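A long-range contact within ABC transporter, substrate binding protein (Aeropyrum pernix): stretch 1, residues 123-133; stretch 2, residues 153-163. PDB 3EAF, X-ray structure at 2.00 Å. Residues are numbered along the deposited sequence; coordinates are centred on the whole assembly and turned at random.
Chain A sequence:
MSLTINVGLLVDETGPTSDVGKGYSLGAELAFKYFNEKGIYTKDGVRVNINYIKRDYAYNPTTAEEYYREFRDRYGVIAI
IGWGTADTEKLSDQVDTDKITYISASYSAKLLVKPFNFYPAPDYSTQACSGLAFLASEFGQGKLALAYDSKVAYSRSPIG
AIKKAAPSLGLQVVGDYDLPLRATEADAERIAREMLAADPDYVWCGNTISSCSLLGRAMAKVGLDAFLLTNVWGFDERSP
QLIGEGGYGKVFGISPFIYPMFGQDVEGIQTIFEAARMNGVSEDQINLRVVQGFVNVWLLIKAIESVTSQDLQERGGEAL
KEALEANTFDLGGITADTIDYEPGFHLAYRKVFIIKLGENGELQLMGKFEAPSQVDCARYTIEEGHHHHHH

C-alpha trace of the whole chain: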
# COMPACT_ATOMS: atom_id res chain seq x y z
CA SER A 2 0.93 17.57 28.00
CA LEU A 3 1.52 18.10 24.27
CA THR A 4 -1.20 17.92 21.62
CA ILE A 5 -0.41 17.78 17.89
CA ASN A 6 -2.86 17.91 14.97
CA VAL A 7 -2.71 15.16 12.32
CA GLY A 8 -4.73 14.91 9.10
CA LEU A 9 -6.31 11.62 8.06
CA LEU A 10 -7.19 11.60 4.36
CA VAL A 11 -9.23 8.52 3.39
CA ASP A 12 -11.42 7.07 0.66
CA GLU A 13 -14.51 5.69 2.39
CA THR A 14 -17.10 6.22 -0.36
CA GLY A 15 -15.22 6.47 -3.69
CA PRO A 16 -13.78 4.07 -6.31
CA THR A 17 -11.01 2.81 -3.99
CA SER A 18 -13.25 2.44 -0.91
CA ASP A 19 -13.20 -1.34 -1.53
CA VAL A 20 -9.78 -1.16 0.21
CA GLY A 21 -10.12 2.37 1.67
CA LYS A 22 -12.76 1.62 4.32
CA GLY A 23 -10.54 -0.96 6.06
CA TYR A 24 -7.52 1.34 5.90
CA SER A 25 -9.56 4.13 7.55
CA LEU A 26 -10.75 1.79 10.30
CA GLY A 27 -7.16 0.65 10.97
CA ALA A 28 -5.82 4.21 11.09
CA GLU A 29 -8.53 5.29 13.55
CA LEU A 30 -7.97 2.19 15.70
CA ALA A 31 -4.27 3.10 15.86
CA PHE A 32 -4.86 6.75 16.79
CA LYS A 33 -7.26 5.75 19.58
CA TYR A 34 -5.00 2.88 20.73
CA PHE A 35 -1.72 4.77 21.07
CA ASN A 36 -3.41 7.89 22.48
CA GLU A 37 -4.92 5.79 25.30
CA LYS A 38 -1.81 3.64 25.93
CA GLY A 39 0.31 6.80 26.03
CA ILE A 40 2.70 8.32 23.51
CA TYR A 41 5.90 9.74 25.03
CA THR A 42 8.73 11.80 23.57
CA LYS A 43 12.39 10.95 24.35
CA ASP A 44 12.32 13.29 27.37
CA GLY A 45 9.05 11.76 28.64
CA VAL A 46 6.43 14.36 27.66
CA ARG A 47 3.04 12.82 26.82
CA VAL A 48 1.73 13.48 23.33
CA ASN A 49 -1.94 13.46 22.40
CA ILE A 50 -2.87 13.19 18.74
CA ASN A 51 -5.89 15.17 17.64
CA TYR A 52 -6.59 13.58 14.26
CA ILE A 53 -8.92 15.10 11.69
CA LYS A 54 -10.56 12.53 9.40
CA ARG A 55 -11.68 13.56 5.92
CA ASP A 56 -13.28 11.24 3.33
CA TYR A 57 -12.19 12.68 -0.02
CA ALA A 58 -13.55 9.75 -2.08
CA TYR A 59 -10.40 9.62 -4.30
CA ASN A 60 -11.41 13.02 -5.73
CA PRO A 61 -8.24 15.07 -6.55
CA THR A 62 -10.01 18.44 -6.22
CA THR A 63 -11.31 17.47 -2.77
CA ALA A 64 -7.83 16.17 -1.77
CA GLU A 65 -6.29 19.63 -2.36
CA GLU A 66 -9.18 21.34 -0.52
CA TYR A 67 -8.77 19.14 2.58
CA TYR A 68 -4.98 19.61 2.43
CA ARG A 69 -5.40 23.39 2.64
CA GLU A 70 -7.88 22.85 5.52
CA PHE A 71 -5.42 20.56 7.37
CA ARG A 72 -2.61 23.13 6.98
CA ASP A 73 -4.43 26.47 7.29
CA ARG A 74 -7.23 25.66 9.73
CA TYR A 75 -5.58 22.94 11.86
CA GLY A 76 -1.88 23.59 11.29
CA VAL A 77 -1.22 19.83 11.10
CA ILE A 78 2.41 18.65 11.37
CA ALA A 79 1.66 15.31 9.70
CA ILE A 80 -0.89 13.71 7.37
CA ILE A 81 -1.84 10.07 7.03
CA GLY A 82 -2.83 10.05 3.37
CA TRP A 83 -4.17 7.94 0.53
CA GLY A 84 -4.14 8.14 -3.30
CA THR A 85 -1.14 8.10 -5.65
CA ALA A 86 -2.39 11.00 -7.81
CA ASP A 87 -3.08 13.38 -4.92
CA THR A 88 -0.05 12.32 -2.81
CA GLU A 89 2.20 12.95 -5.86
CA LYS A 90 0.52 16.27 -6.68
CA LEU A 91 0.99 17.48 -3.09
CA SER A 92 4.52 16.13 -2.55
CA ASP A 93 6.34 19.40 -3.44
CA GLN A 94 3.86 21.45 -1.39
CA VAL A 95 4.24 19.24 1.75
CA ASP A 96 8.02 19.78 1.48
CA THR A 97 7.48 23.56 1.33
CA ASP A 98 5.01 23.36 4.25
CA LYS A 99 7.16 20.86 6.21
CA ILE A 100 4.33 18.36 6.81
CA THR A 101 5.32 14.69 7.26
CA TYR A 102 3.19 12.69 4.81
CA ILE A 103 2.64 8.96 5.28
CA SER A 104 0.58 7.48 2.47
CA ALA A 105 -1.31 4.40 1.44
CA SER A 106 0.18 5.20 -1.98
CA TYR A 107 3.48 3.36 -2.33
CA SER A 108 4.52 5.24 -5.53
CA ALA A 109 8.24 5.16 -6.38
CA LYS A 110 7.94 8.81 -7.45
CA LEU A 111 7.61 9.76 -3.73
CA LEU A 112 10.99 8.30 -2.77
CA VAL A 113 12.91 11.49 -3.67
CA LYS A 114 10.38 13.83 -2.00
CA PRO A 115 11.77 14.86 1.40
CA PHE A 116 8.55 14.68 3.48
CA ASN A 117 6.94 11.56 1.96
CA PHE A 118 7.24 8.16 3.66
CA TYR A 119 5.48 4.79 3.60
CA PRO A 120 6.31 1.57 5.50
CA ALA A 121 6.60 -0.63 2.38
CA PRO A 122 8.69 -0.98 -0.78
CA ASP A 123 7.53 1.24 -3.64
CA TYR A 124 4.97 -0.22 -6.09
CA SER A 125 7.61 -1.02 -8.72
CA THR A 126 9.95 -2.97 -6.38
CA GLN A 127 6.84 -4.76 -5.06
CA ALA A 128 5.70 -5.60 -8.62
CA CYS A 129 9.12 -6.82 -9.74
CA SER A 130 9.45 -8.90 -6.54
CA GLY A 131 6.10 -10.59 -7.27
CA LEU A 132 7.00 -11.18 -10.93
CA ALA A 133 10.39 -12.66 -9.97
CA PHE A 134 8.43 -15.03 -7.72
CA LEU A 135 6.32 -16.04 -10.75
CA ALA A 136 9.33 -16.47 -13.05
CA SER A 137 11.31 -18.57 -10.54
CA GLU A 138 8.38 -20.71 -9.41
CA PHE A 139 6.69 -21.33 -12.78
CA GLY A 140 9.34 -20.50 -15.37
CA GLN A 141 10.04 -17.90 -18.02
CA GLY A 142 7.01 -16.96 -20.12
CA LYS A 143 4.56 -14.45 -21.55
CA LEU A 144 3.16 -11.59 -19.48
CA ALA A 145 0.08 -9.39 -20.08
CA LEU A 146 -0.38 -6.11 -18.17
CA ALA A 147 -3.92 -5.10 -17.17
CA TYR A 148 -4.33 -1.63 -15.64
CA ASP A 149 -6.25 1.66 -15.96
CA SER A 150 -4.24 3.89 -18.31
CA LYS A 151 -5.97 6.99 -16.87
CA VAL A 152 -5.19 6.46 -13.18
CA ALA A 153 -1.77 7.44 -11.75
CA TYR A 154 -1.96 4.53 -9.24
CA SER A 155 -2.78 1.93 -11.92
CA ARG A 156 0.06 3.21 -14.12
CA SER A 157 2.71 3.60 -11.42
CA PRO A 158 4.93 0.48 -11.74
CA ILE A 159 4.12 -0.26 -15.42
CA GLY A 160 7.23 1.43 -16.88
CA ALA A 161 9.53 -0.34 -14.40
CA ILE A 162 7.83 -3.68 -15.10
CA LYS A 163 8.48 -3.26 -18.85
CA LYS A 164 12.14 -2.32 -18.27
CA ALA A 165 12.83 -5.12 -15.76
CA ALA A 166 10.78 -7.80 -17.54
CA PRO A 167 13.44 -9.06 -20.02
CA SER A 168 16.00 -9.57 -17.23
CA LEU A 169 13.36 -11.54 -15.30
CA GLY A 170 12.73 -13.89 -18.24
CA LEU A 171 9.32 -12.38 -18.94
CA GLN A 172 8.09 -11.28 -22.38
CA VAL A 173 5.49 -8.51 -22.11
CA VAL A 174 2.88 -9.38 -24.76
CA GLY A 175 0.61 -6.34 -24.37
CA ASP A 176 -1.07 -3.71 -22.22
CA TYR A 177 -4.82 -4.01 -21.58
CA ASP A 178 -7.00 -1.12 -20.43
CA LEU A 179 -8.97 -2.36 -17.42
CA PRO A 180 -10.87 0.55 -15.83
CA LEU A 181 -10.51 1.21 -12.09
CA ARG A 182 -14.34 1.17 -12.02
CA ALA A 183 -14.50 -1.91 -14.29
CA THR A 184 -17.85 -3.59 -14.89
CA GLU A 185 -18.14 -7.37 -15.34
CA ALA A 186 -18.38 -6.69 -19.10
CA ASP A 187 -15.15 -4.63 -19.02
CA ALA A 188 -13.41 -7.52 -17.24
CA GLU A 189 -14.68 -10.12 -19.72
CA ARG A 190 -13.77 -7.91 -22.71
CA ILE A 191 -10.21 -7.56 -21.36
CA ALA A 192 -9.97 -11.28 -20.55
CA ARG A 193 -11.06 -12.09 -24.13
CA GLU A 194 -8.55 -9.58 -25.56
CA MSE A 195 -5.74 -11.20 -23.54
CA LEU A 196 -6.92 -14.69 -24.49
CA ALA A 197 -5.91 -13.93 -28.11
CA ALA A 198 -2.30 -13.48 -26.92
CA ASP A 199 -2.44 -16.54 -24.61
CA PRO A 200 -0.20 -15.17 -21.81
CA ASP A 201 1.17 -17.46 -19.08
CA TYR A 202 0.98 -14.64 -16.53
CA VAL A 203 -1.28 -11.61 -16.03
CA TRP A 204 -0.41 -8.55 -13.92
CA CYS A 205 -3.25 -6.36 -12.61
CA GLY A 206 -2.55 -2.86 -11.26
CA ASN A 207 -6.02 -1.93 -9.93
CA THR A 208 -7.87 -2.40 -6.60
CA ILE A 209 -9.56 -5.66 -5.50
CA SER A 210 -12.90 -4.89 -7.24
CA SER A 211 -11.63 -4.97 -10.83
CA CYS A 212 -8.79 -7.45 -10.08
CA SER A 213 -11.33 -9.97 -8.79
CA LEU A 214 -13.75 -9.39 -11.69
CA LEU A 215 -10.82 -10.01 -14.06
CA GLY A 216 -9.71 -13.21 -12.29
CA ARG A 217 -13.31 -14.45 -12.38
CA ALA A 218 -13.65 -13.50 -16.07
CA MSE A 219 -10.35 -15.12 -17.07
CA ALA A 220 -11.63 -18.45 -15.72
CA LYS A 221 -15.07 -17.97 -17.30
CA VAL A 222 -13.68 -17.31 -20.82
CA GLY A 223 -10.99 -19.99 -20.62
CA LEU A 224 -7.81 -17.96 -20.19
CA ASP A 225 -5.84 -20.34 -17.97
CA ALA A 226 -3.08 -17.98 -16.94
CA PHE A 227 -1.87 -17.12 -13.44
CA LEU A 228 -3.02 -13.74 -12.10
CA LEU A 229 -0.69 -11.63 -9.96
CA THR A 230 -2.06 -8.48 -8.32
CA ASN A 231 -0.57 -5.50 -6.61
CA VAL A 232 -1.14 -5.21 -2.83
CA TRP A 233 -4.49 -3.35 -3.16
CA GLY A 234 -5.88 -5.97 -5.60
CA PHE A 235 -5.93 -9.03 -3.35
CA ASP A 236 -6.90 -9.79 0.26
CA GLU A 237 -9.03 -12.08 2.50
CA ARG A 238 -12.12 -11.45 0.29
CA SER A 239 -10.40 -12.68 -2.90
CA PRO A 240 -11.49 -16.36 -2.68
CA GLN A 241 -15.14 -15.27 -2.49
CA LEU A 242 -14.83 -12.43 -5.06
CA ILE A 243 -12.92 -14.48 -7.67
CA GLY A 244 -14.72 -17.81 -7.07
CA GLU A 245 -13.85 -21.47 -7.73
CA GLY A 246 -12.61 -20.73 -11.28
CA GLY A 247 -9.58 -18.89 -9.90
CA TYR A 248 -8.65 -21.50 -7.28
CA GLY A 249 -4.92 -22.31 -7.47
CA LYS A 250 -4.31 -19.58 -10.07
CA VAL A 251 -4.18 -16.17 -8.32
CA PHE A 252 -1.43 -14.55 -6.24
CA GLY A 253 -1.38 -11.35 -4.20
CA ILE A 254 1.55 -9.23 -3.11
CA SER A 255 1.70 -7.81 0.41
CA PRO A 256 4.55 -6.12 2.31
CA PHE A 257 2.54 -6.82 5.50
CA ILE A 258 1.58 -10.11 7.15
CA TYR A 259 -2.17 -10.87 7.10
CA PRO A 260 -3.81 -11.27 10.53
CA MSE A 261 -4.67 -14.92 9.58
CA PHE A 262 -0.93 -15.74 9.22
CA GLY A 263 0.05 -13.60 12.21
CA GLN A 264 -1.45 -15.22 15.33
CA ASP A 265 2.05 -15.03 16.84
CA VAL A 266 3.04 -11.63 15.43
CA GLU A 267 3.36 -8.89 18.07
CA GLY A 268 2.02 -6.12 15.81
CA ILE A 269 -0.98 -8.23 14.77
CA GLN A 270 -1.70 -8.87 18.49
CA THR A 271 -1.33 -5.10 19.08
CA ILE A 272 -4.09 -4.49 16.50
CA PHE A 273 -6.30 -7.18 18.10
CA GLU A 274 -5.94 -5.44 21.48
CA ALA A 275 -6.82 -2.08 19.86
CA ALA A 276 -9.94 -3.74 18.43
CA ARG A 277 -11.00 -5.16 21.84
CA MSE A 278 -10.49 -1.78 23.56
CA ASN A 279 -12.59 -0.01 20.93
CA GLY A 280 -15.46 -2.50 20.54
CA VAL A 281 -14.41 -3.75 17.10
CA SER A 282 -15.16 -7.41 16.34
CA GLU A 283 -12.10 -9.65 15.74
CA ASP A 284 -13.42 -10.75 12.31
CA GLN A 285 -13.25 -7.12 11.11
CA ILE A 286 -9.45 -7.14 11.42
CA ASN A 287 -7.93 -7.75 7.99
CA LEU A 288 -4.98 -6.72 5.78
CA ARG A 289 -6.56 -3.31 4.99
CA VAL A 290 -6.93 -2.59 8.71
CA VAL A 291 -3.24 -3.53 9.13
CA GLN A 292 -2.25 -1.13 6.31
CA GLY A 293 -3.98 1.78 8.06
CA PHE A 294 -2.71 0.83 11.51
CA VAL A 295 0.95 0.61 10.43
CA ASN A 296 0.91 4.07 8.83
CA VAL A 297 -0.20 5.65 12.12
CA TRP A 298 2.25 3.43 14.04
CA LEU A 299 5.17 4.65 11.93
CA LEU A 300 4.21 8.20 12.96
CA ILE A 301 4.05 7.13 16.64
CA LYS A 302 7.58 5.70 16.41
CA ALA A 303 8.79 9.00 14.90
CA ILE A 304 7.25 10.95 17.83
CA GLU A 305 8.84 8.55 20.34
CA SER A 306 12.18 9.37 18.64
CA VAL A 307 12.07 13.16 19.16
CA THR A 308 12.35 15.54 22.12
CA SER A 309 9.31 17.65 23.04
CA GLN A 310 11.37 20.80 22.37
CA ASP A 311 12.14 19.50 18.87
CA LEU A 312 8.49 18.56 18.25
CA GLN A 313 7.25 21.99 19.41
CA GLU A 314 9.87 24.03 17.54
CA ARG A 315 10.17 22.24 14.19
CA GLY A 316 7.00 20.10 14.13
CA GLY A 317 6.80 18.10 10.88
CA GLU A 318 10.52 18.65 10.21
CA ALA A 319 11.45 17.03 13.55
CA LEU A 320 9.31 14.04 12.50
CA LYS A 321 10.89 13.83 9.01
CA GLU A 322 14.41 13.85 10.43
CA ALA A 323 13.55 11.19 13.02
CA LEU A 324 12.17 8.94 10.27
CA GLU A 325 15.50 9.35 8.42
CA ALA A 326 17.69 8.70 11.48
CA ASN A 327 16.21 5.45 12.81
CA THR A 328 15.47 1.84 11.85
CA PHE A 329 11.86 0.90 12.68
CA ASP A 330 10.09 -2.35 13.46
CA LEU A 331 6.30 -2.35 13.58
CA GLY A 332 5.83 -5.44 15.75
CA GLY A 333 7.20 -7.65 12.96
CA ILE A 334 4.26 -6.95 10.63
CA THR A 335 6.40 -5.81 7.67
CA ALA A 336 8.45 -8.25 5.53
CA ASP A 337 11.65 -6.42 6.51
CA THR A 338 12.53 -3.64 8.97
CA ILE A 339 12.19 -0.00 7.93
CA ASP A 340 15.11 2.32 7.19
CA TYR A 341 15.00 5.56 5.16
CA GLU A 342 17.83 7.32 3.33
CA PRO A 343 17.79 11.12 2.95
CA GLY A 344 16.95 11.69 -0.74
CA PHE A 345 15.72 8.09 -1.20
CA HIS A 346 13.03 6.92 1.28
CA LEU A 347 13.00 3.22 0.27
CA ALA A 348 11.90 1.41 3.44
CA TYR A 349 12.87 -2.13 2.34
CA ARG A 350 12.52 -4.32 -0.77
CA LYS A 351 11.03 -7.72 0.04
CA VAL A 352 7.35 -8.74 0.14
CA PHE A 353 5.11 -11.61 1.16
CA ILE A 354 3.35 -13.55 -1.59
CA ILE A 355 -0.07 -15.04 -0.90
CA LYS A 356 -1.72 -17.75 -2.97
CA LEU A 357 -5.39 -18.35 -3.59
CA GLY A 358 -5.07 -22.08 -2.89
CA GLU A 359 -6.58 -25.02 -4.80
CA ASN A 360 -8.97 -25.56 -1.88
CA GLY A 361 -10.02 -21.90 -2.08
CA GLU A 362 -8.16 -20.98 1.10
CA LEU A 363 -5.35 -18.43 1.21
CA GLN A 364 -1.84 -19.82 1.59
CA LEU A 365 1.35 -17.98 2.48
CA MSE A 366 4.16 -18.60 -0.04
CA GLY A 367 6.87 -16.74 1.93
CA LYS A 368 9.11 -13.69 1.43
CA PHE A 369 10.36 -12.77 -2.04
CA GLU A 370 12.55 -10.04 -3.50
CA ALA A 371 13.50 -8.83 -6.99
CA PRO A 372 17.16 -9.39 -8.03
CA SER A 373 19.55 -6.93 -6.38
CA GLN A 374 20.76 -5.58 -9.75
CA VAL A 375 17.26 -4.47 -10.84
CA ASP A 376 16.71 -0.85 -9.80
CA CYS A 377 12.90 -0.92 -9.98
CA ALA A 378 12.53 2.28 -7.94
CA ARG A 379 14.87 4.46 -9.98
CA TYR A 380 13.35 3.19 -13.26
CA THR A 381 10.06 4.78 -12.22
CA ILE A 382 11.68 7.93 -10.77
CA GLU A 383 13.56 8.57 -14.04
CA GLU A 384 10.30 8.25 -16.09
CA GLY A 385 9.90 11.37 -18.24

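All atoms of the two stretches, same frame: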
# COMPACT_ATOMS: atom_id res chain seq x y z
N ASP A 123 8.34 0.56 -2.64
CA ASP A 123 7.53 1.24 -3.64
C ASP A 123 6.82 0.21 -4.51
O ASP A 123 7.23 -0.95 -4.56
CB ASP A 123 8.42 2.11 -4.51
CG ASP A 123 9.41 1.28 -5.29
OD1 ASP A 123 9.14 1.02 -6.48
OD2 ASP A 123 10.42 0.87 -4.70
N TYR A 124 5.77 0.64 -5.21
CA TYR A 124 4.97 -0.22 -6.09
C TYR A 124 5.76 -1.01 -7.14
O TYR A 124 5.38 -2.12 -7.50
CB TYR A 124 3.93 0.63 -6.84
CG TYR A 124 2.69 1.00 -6.06
CD1 TYR A 124 2.14 2.27 -6.19
CD2 TYR A 124 2.06 0.09 -5.21
CE1 TYR A 124 0.99 2.64 -5.50
CE2 TYR A 124 0.89 0.44 -4.51
CZ TYR A 124 0.37 1.72 -4.66
OH TYR A 124 -0.76 2.10 -3.98
N SER A 125 6.83 -0.41 -7.65
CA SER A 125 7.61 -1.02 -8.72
C SER A 125 8.46 -2.19 -8.19
O SER A 125 8.43 -3.29 -8.75
CB SER A 125 8.47 0.03 -9.43
OG SER A 125 7.68 1.14 -9.83
N THR A 126 9.20 -1.94 -7.10
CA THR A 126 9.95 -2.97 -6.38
C THR A 126 9.05 -4.11 -5.92
O THR A 126 9.42 -5.28 -6.02
CB THR A 126 10.67 -2.38 -5.16
OG1 THR A 126 11.49 -1.29 -5.57
CG2 THR A 126 11.52 -3.44 -4.46
N GLN A 127 7.86 -3.76 -5.41
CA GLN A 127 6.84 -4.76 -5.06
C GLN A 127 6.45 -5.60 -6.28
O GLN A 127 6.46 -6.84 -6.21
CB GLN A 127 5.59 -4.08 -4.47
CG GLN A 127 5.78 -3.55 -3.04
CD GLN A 127 4.48 -3.10 -2.39
OE1 GLN A 127 4.40 -1.99 -1.82
NE2 GLN A 127 3.46 -3.94 -2.44
N ALA A 128 6.11 -4.93 -7.38
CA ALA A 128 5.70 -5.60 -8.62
C ALA A 128 6.78 -6.53 -9.15
O ALA A 128 6.51 -7.68 -9.49
CB ALA A 128 5.32 -4.58 -9.68
N CYS A 129 8.01 -6.04 -9.19
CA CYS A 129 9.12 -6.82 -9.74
C CYS A 129 9.47 -8.00 -8.83
O CYS A 129 9.88 -9.05 -9.31
CB CYS A 129 10.33 -5.93 -10.02
SG CYS A 129 10.02 -4.72 -11.34
N SER A 130 9.30 -7.82 -7.52
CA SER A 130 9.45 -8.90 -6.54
C SER A 130 8.44 -10.02 -6.77
O SER A 130 8.79 -11.20 -6.74
CB SER A 130 9.33 -8.37 -5.12
OG SER A 130 10.42 -7.52 -4.80
N GLY A 131 7.18 -9.63 -6.99
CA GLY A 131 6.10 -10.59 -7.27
C GLY A 131 6.29 -11.32 -8.59
O GLY A 131 5.98 -12.52 -8.70
N LEU A 132 6.79 -10.60 -9.60
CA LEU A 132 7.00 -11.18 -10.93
C LEU A 132 8.20 -12.12 -10.97
O LEU A 132 8.19 -13.13 -11.68
CB LEU A 132 7.13 -10.07 -11.98
CG LEU A 132 5.84 -9.29 -12.27
CD1 LEU A 132 6.14 -7.98 -12.98
CD2 LEU A 132 4.83 -10.14 -13.06
N ALA A 133 9.24 -11.79 -10.19
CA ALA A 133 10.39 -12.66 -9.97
C ALA A 133 9.96 -13.96 -9.31
O ALA A 133 10.43 -15.04 -9.68
CB ALA A 133 11.45 -11.95 -9.11
N ALA A 153 -3.20 7.39 -12.14
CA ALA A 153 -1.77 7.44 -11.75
C ALA A 153 -1.33 6.20 -10.94
O ALA A 153 -0.23 5.68 -11.15
CB ALA A 153 -1.47 8.73 -10.99
N TYR A 154 -2.18 5.76 -10.02
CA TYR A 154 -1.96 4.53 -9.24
C TYR A 154 -1.80 3.29 -10.12
O TYR A 154 -0.84 2.53 -9.98
CB TYR A 154 -3.11 4.35 -8.24
CG TYR A 154 -3.44 2.91 -7.86
CD1 TYR A 154 -2.47 2.07 -7.28
CD2 TYR A 154 -4.71 2.39 -8.07
CE1 TYR A 154 -2.76 0.76 -6.93
CE2 TYR A 154 -5.02 1.07 -7.72
CZ TYR A 154 -4.04 0.27 -7.15
OH TYR A 154 -4.33 -1.03 -6.81
N SER A 155 -2.76 3.10 -11.03
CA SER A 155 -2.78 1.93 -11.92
C SER A 155 -1.58 1.88 -12.85
O SER A 155 -1.13 0.80 -13.23
CB SER A 155 -4.08 1.92 -12.73
OG SER A 155 -5.20 1.96 -11.88
N ARG A 156 -1.08 3.06 -13.21
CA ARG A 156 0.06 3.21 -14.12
C ARG A 156 1.42 3.06 -13.44
O ARG A 156 2.42 2.79 -14.10
CB ARG A 156 0.05 4.61 -14.75
CG ARG A 156 -1.00 4.89 -15.80
CD ARG A 156 -0.62 6.17 -16.58
NE ARG A 156 -0.57 7.37 -15.74
CZ ARG A 156 -1.55 8.27 -15.63
NH1 ARG A 156 -2.68 8.12 -16.31
NH2 ARG A 156 -1.40 9.34 -14.85
N SER A 157 1.46 3.25 -12.12
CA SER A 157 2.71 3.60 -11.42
C SER A 157 3.92 2.68 -11.69
O SER A 157 4.99 3.20 -12.02
CB SER A 157 2.47 3.78 -9.91
OG SER A 157 3.65 4.23 -9.26
N PRO A 158 3.77 1.35 -11.52
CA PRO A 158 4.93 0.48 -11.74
C PRO A 158 5.09 -0.04 -13.18
O PRO A 158 6.05 -0.77 -13.46
CB PRO A 158 4.63 -0.69 -10.81
CG PRO A 158 3.15 -0.83 -10.89
CD PRO A 158 2.59 0.57 -11.11
N ILE A 159 4.16 0.32 -14.07
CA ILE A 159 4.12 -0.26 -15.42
C ILE A 159 5.43 -0.07 -16.20
O ILE A 159 5.99 -1.03 -16.74
CB ILE A 159 2.88 0.22 -16.24
CG1 ILE A 159 1.58 -0.27 -15.59
CG2 ILE A 159 2.96 -0.23 -17.71
CD1 ILE A 159 1.42 -1.81 -15.50
N GLY A 160 5.94 1.16 -16.22
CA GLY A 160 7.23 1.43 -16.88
C GLY A 160 8.38 0.57 -16.36
O GLY A 160 9.19 0.05 -17.15
N ALA A 161 8.47 0.45 -15.04
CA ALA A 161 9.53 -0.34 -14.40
C ALA A 161 9.37 -1.84 -14.67
O ALA A 161 10.36 -2.55 -14.84
CB ALA A 161 9.58 -0.07 -12.89
N ILE A 162 8.12 -2.30 -14.71
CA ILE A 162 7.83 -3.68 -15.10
C ILE A 162 8.34 -3.98 -16.52
O ILE A 162 8.99 -5.00 -16.74
CB ILE A 162 6.33 -4.03 -14.99
CG1 ILE A 162 5.89 -4.11 -13.53
CG2 ILE A 162 6.03 -5.36 -15.68
CD1 ILE A 162 4.37 -4.11 -13.35
N LYS A 163 8.04 -3.09 -17.46
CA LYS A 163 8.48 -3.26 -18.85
C LYS A 163 10.01 -3.27 -18.99
O LYS A 163 10.56 -4.06 -19.75
CB LYS A 163 7.86 -2.20 -19.77
CG LYS A 163 6.37 -2.40 -20.05
CD LYS A 163 5.77 -1.21 -20.77
CE LYS A 163 4.27 -1.35 -20.90
NZ LYS A 163 3.67 -0.40 -21.87
O HOH W 1 5.84 3.02 -8.30

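What fills the apolar centre of the contact? Pro 158 and Ile 162, one helical turn apart, both pack against Ala 128. Ala 128 CB lies 4.1 Å from Pro 158 CB and 3.8 Å from Ile 162 CD1, so a single methyl group touches both neighbours. One turn further along, Leu 132 CD1 reaches Ile 162 CG2 at 3.8 Å. The CA-to-CB bond of Ile 162 points sideways, yet the end of its side chain comes nearer, with chi1 in m and chi2 in t. These are van der Waals contacts among buried side chains, favoured because they keep hydrocarbon surface away from water.

How do the backbones allow so close an approach? The helix of residues 124-133 and the helix of residues 159-163 run in broadly the same direction, 40° apart, with axes 8.9 Å from each other at closest. The tightest spot lies at one end, where Ser 125 CA and Pro 158 CA are 4.3 Å apart; a turn later, Cys 129 CA and Ile 162 CA are 6.3 Å apart. Small residues suit the narrow end: Ser 125 CB sits 3.6 Å from Ala 161 CB, and Ser 125 OG 3.4 Å from Pro 158 CA. No direct hydrogen bond links the stretches. Their main-chain bonds stay within each stretch, as in Ala 128 N to Tyr 124 O and Ile 162 N to Pro 158 O, both 2.9 Å.

What does Tyr 124 add beyond this centre? Tyr 124 CB points toward the other stretch and lies 4.2 Å from Pro 158 CB, while its ring extends past Ser 157 to Tyr 154. The two tyrosine rings meet obliquely, with centroids 5.7 Å apart and planes at 50°; Tyr 124 CZ approaches Tyr 154 CD1 to 3.9 Å. Ser 157 OG lies at the edge of the Tyr 124 ring, 3.9 Å from its CD1. Both tyrosine hydroxyls are hydrogen-bonded elsewhere in the structure.

Where does the contact become polar? A water joins the two serines, 3.0 Å from Ser 125 OG and 2.7 Å from Ser 157 OG, and so bridges stretches that share no direct hydrogen bond. Nearby, Asp 123 caps the first helix without touching the second stretch. Asp 123 OD1 accepts a bond from Thr 126 N at 3.0 Å and a weak one from Ser 125 N, also at 3.0 Å, occupying amides that the first helical turn leaves without main-chain acceptors. Thr 126 OG1 donates to Asp 123 OD2 at 2.6 Å, further securing the cap.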